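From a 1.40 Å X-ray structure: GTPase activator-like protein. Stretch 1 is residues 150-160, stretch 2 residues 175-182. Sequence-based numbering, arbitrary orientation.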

ATOM      1  N   ASP A 150     -10.729  16.890  12.725  1.00 49.33           N
ATOM      2  CA  ASP A 150      -9.491  17.553  12.331  1.00 44.71           C
ATOM      3  C   ASP A 150      -8.343  16.541  12.256  1.00 39.29           C
ATOM      4  O   ASP A 150      -8.055  15.811  13.212  1.00 38.20           O
ATOM      5  CB  ASP A 150      -9.171  18.694  13.280  1.00 48.59           C
ATOM      6  CG  ASP A 150      -7.923  19.451  12.888  1.00 50.46           C
ATOM      7  OD1 ASP A 150      -6.836  18.926  13.152  1.00 44.93           O
ATOM      8  OD2 ASP A 150      -8.028  20.590  12.371  1.00 57.11           O
ATOM      9  N   ASP A 151      -7.717  16.486  11.086  1.00 32.00           N
ATOM     10  CA  ASP A 151      -6.695  15.485  10.789  1.00 28.50           C
ATOM     11  C   ASP A 151      -5.411  15.636  11.635  1.00 24.55           C
ATOM     12  O   ASP A 151      -4.562  14.749  11.594  1.00 23.41           O
ATOM     13  CB  ASP A 151      -6.344  15.486   9.294  1.00 34.58           C
ATOM     14  CG  ASP A 151      -5.943  16.858   8.762  1.00 45.18           C
ATOM     15  OD1 ASP A 151      -5.779  17.800   9.555  1.00 50.40           O
ATOM     16  OD2 ASP A 151      -5.781  16.982   7.524  1.00 48.95           O
ATOM     17  N   GLU A 152      -5.240  16.738  12.369  1.00 26.33           N
ATOM     18  CA  GLU A 152      -4.114  16.877  13.297  1.00 27.35           C
ATOM     19  C   GLU A 152      -4.444  16.302  14.681  1.00 30.50           C
ATOM     20  O   GLU A 152      -3.574  16.208  15.544  1.00 34.49           O
ATOM     21  CB  GLU A 152      -3.701  18.357  13.452  1.00 32.84           C
ATOM     22  CG  GLU A 152      -3.087  18.914  12.188  1.00 39.76           C
ATOM     23  CD  GLU A 152      -2.797  20.399  12.293  1.00 46.80           C
ATOM     24  OE1 GLU A 152      -3.731  21.173  12.596  1.00 51.86           O
ATOM     25  OE2 GLU A 152      -1.635  20.786  12.081  1.00 48.38           O
ATOM     26  N   GLN A 153      -5.704  15.950  14.887  1.00 26.94           N
ATOM     27  CA  GLN A 153      -6.184  15.502  16.190  1.00 29.63           C
ATOM     28  C   GLN A 153      -6.473  13.999  16.226  1.00 26.36           C
ATOM     29  O   GLN A 153      -6.831  13.471  17.293  1.00 27.88           O
ATOM     30  CB  GLN A 153      -7.476  16.253  16.539  1.00 36.02           C
ATOM     31  CG  GLN A 153      -7.319  17.762  16.739  1.00 47.38           C
ATOM     32  CD  GLN A 153      -8.622  18.441  17.195  1.00 54.78           C
ATOM     33  OE1 GLN A 153      -9.667  17.791  17.345  1.00 57.65           O
ATOM     34  NE2 GLN A 153      -8.561  19.754  17.402  1.00 55.57           N
ATOM     35  N   ARG A 154      -6.292  13.311  15.100  1.00 21.95           N
ATOM     36  CA  ARG A 154      -6.521  11.872  15.017  1.00 22.50           C
ATOM     37  C   ARG A 154      -5.280  11.191  14.519  1.00 19.84           C
ATOM     38  O   ARG A 154      -4.636  11.703  13.627  1.00 18.60           O
ATOM     39  CB  ARG A 154      -7.739  11.614  14.157  1.00 30.83           C
ATOM     40  CG  ARG A 154      -8.925  12.327  14.827  1.00 34.82           C
ATOM     41  CD  ARG A 154     -10.246  11.784  14.408  1.00 41.24           C
ATOM     42  NE  ARG A 154     -10.417  12.030  13.003  1.00 37.15           N
ATOM     43  CZ  ARG A 154     -10.548  11.090  12.075  1.00 32.39           C
ATOM     44  NH1 ARG A 154     -10.634   9.810  12.409  1.00 31.87           N
ATOM     45  NH2 ARG A 154     -10.689  11.466  10.822  1.00 32.40           N
ATOM     46  N   PHE A 155      -4.971   9.998  15.034  1.00 16.59           N
ATOM     47  CA  PHE A 155      -3.663   9.399  14.868  1.00 14.98           C
ATOM     48  C   PHE A 155      -3.722   7.958  14.454  1.00 15.94           C
ATOM     49  O   PHE A 155      -4.767   7.274  14.671  1.00 16.97           O
ATOM     50  CB  PHE A 155      -2.844   9.549  16.155  1.00 15.88           C
ATOM     51  CG  PHE A 155      -2.598  10.985  16.540  1.00 16.45           C
ATOM     52  CD1 PHE A 155      -3.555  11.724  17.215  1.00 18.02           C
ATOM     53  CD2 PHE A 155      -1.385  11.586  16.194  1.00 16.63           C
ATOM     54  CE1 PHE A 155      -3.352  13.070  17.514  1.00 18.16           C
ATOM     55  CE2 PHE A 155      -1.164  12.933  16.499  1.00 16.96           C
ATOM     56  CZ  PHE A 155      -2.144  13.662  17.149  1.00 19.34           C
ATOM     57  N   VAL A 156      -2.613   7.497  13.888  1.00 13.58           N
ATOM     58  CA  VAL A 156      -2.398   6.074  13.600  1.00 15.32           C
ATOM     59  C   VAL A 156      -1.017   5.690  14.137  1.00 15.80           C
ATOM     60  O   VAL A 156      -0.169   6.533  14.416  1.00 15.07           O
ATOM     61  CB  VAL A 156      -2.455   5.759  12.101  1.00 15.11           C
ATOM     62  CG1 VAL A 156      -3.813   6.177  11.514  1.00 17.89           C
ATOM     63  CG2 VAL A 156      -1.346   6.441  11.364  1.00 14.20           C
ATOM     64  N   MET A 157      -0.795   4.400  14.305  1.00 13.67           N
ATOM     65  CA  MET A 157       0.491   3.814  14.511  1.00 13.98           C
ATOM     66  C   MET A 157       1.068   3.369  13.214  1.00 13.99           C
ATOM     67  O   MET A 157       0.339   2.810  12.384  1.00 15.11           O
ATOM     68  CB  MET A 157       0.395   2.653  15.482  1.00 15.87           C
ATOM     69  CG  MET A 157      -0.189   3.047  16.844  1.00 18.37           C
ATOM     70  SD  MET A 157       0.583   4.461  17.689  1.00 21.90           S
ATOM     71  CE  MET A 157       2.230   3.822  17.761  1.00 23.57           C
ATOM     72  N   VAL A 158       2.347   3.612  12.995  1.00 15.35           N
ATOM     73  CA  VAL A 158       3.044   3.179  11.791  1.00 14.72           C
ATOM     74  C   VAL A 158       4.210   2.321  12.205  1.00 17.36           C
ATOM     75  O   VAL A 158       4.999   2.753  13.068  1.00 16.86           O
ATOM     76  CB  VAL A 158       3.578   4.366  10.917  1.00 16.57           C
ATOM     77  CG1 VAL A 158       4.288   3.803   9.700  1.00 17.06           C
ATOM     78  CG2 VAL A 158       2.458   5.278  10.514  1.00 14.62           C
ATOM     79  N   GLN A 159       4.305   1.110  11.690  1.00 16.57           N
ATOM     80  CA  GLN A 159       5.355   0.151  12.009  1.00 20.20           C
ATOM     81  C   GLN A 159       5.905  -0.459  10.739  1.00 15.89           C
ATOM     82  O   GLN A 159       5.142  -0.814   9.804  1.00 18.10           O
ATOM     83  CB  GLN A 159       4.793  -0.948  12.893  1.00 25.46           C
ATOM     84  CG  GLN A 159       5.789  -2.038  13.311  1.00 33.04           C
ATOM     85  CD  GLN A 159       5.191  -3.045  14.322  1.00 34.82           C
ATOM     86  OE1 GLN A 159       4.095  -2.854  14.846  1.00 36.18           O
ATOM     87  NE2 GLN A 159       5.917  -4.128  14.572  1.00 41.08           N
ATOM     88  N   VAL A 160       7.199  -0.591  10.628  1.00 18.19           N
ATOM     89  CA  VAL A 160       7.797  -1.234   9.473  1.00 15.97           C
ATOM     90  C   VAL A 160       8.108  -2.655   9.886  1.00 18.88           C
ATOM     91  O   VAL A 160       8.707  -2.902  10.985  1.00 21.14           O
ATOM     92  CB  VAL A 160       9.025  -0.479   8.969  1.00 18.43           C
ATOM     93  CG1 VAL A 160       9.751  -1.206   7.816  1.00 23.38           C
ATOM     94  CG2 VAL A 160       8.685   0.901   8.597  1.00 20.18           C
TER
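Stretch 2 (175-182) PKIISLKA

Stretch 2 lies alongside stretch 1 as its antiparallel neighbour in a β-sheet. Residues 176-179 form a strand that runs against strand 155-160 at an angle of 141° between their N-to-C directions, with the axes 4.6 Å apart at their closest. Beyond Ser179 the chain leaves the extended conformation: Leu180, Lys181 and Ala182 have helical phi/psi values, and this bend packs against the type I turn Asp150-Gln153 that precedes the strand of stretch 1. Together the two stretches bury 855 Å².

Backbone hydrogen bonds fix the register. Val156 and Ile178 form a reciprocal pair, Val156 N to Ile178 O and Ile178 N to Val156 O, both 2.9 Å. Two residues along, Val158 N to Lys176 O and Lys176 N to Val158 O repeat the pattern, again at 2.9 Å. Between them, Met157 and Ile177 face each other as a non-hydrogen-bonded pair, with Phe155 and Ser179 in the same relation at a CA-CA distance of 4.3 Å. At such positions the alpha carbons approach carbonyl oxygens of the partner strand, as in Ile177 CA to Val156 O and Met157 CA to Lys176 O, both 3.4 Å. Two further bonds carry the pairing past the strand of stretch 2: Leu180 N donates to Arg154 O and Lys181 N to Asp151 O, each at 3.0 Å, so that the bend is tied to both the turn and the residue just before strand 155-160.

Apolar contacts follow the alternation of the strands. Val156, Val158, Lys176 and Ile178 direct their side chains to one face of the sheet, where Val158 CG2 meets Ile178 CG1 at 3.8 Å; Val156 CG1 also reaches Leu180 CD2 at 3.8 Å. Lys176 is modelled only to CB. Met157 and Ile177 occupy the other face, and the methionine folds back through three m rotamers, bringing SD to 3.7 Å from Ile177 CB and CE to 4.1 Å from Pro175 CB. Phe155 CB lies 3.7 Å from Ile177 CG1, while its ring meets stretch 2 obliquely, with CD2 3.5 Å from Ser179 N.

Charged side chains line the end of the contact near the turn, largely through their carbon atoms. Glu152 CG packs against Lys181 CD at 3.4 Å, and Leu180 CD1 covers one face of the Arg154 guanidinium, 3.6 Å from NH2. Asp151 OD2 and Lys181 NZ remain 4.4 Å apart, too far for a salt bridge.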

ATOM      1  N   PRO A 175       7.323   1.390  16.755  1.00 36.10           N
ATOM      2  CA  PRO A 175       6.105   1.906  16.076  1.00 28.10           C
ATOM      3  C   PRO A 175       5.864   3.338  16.512  1.00 25.15           C
ATOM      4  O   PRO A 175       5.999   3.650  17.733  1.00 27.71           O
ATOM      5  CB  PRO A 175       4.986   1.013  16.604  1.00 31.71           C
ATOM      6  CG  PRO A 175       5.677   0.117  17.714  1.00 41.24           C
ATOM      7  CD  PRO A 175       7.098   0.046  17.286  1.00 43.17           C
ATOM      8  N   LYS A 176       5.596   4.209  15.560  1.00 19.89           N
ATOM      9  CA  LYS A 176       5.545   5.665  15.763  1.00 21.55           C
ATOM     10  C   LYS A 176       4.114   6.119  15.617  1.00 16.00           C
ATOM     11  O   LYS A 176       3.388   5.611  14.759  1.00 16.66           O
ATOM     12  CB  LYS A 176       6.382   6.401  14.727  1.00 25.75           C
ATOM     13  N   ILE A 177       3.664   7.026  16.448  1.00 17.11           N
ATOM     14  CA  ILE A 177       2.375   7.643  16.355  1.00 14.96           C
ATOM     15  C   ILE A 177       2.433   8.827  15.416  1.00 16.48           C
ATOM     16  O   ILE A 177       3.295   9.700  15.589  1.00 17.70           O
ATOM     17  CB  ILE A 177       1.788   7.991  17.750  1.00 18.85           C
ATOM     18  CG1 ILE A 177       0.322   8.389  17.609  1.00 19.94           C
ATOM     19  CG2 ILE A 177       2.598   9.063  18.504  1.00 20.16           C
ATOM     20  CD1 ILE A 177      -0.467   8.361  18.912  1.00 25.53           C
ATOM     21  N   ILE A 178       1.511   8.880  14.464  1.00 15.75           N
ATOM     22  CA  ILE A 178       1.578   9.865  13.352  1.00 15.51           C
ATOM     23  C   ILE A 178       0.173  10.385  13.139  1.00 15.11           C
ATOM     24  O   ILE A 178      -0.784   9.599  13.096  1.00 15.58           O
ATOM     25  CB  ILE A 178       2.079   9.181  12.052  1.00 16.18           C
ATOM     26  CG1 ILE A 178       3.448   8.526  12.215  1.00 16.76           C
ATOM     27  CG2 ILE A 178       2.098  10.132  10.904  1.00 18.47           C
ATOM     28  CD1 ILE A 178       4.552   9.457  12.449  1.00 19.02           C
ATOM     29  N   SER A 179       0.003  11.709  12.975  1.00 16.35           N
ATOM     30  CA  SER A 179      -1.321  12.247  12.718  1.00 14.69           C
ATOM     31  C   SER A 179      -1.765  11.869  11.298  1.00 14.55           C
ATOM     32  O   SER A 179      -0.944  11.631  10.405  1.00 15.07           O
ATOM     33  CB  SER A 179      -1.359  13.757  12.910  1.00 17.41           C
ATOM     34  OG  SER A 179      -0.660  14.379  11.817  1.00 17.73           O
ATOM     35  N   LEU A 180      -3.073  11.857  11.088  1.00 16.20           N
ATOM     36  CA  LEU A 180      -3.581  11.657   9.725  1.00 15.21           C
ATOM     37  C   LEU A 180      -3.073  12.736   8.792  1.00 14.65           C
ATOM     38  O   LEU A 180      -2.808  12.391   7.648  1.00 15.85           O
ATOM     39  CB  LEU A 180      -5.115  11.650   9.693  1.00 16.91           C
ATOM     40  CG  LEU A 180      -5.735  10.438  10.368  1.00 20.01           C
ATOM     41  CD1 LEU A 180      -7.260  10.558  10.353  1.00 23.34           C
ATOM     42  CD2 LEU A 180      -5.300   9.153   9.721  1.00 20.74           C
ATOM     43  N   LYS A 181      -2.928  13.978   9.247  1.00 16.29           N
ATOM     44  CA  LYS A 181      -2.372  15.021   8.364  1.00 18.50           C
ATOM     45  C   LYS A 181      -0.961  14.727   7.912  1.00 17.53           C
ATOM     46  O   LYS A 181      -0.626  14.943   6.755  1.00 18.32           O
ATOM     47  CB  LYS A 181      -2.423  16.371   9.073  1.00 20.38           C
ATOM     48  CG  LYS A 181      -2.051  17.572   8.181  1.00 25.27           C
ATOM     49  CD  LYS A 181      -2.092  18.879   8.970  1.00 30.27           C
ATOM     50  CE  LYS A 181      -1.859  20.088   8.054  1.00 35.71           C
ATOM     51  NZ  LYS A 181      -2.796  20.116   6.888  1.00 39.71           N
ATOM     52  N   ALA A 182      -0.113  14.242   8.796  1.00 16.25           N
ATOM     53  CA  ALA A 182       1.274  13.954   8.479  1.00 14.07           C
ATOM     54  C   ALA A 182       1.484  12.642   7.777  1.00 14.53           C
ATOM     55  O   ALA A 182       2.551  12.383   7.193  1.00 15.93           O
ATOM     56  CB  ALA A 182       2.089  13.963   9.737  1.00 16.86           C
TER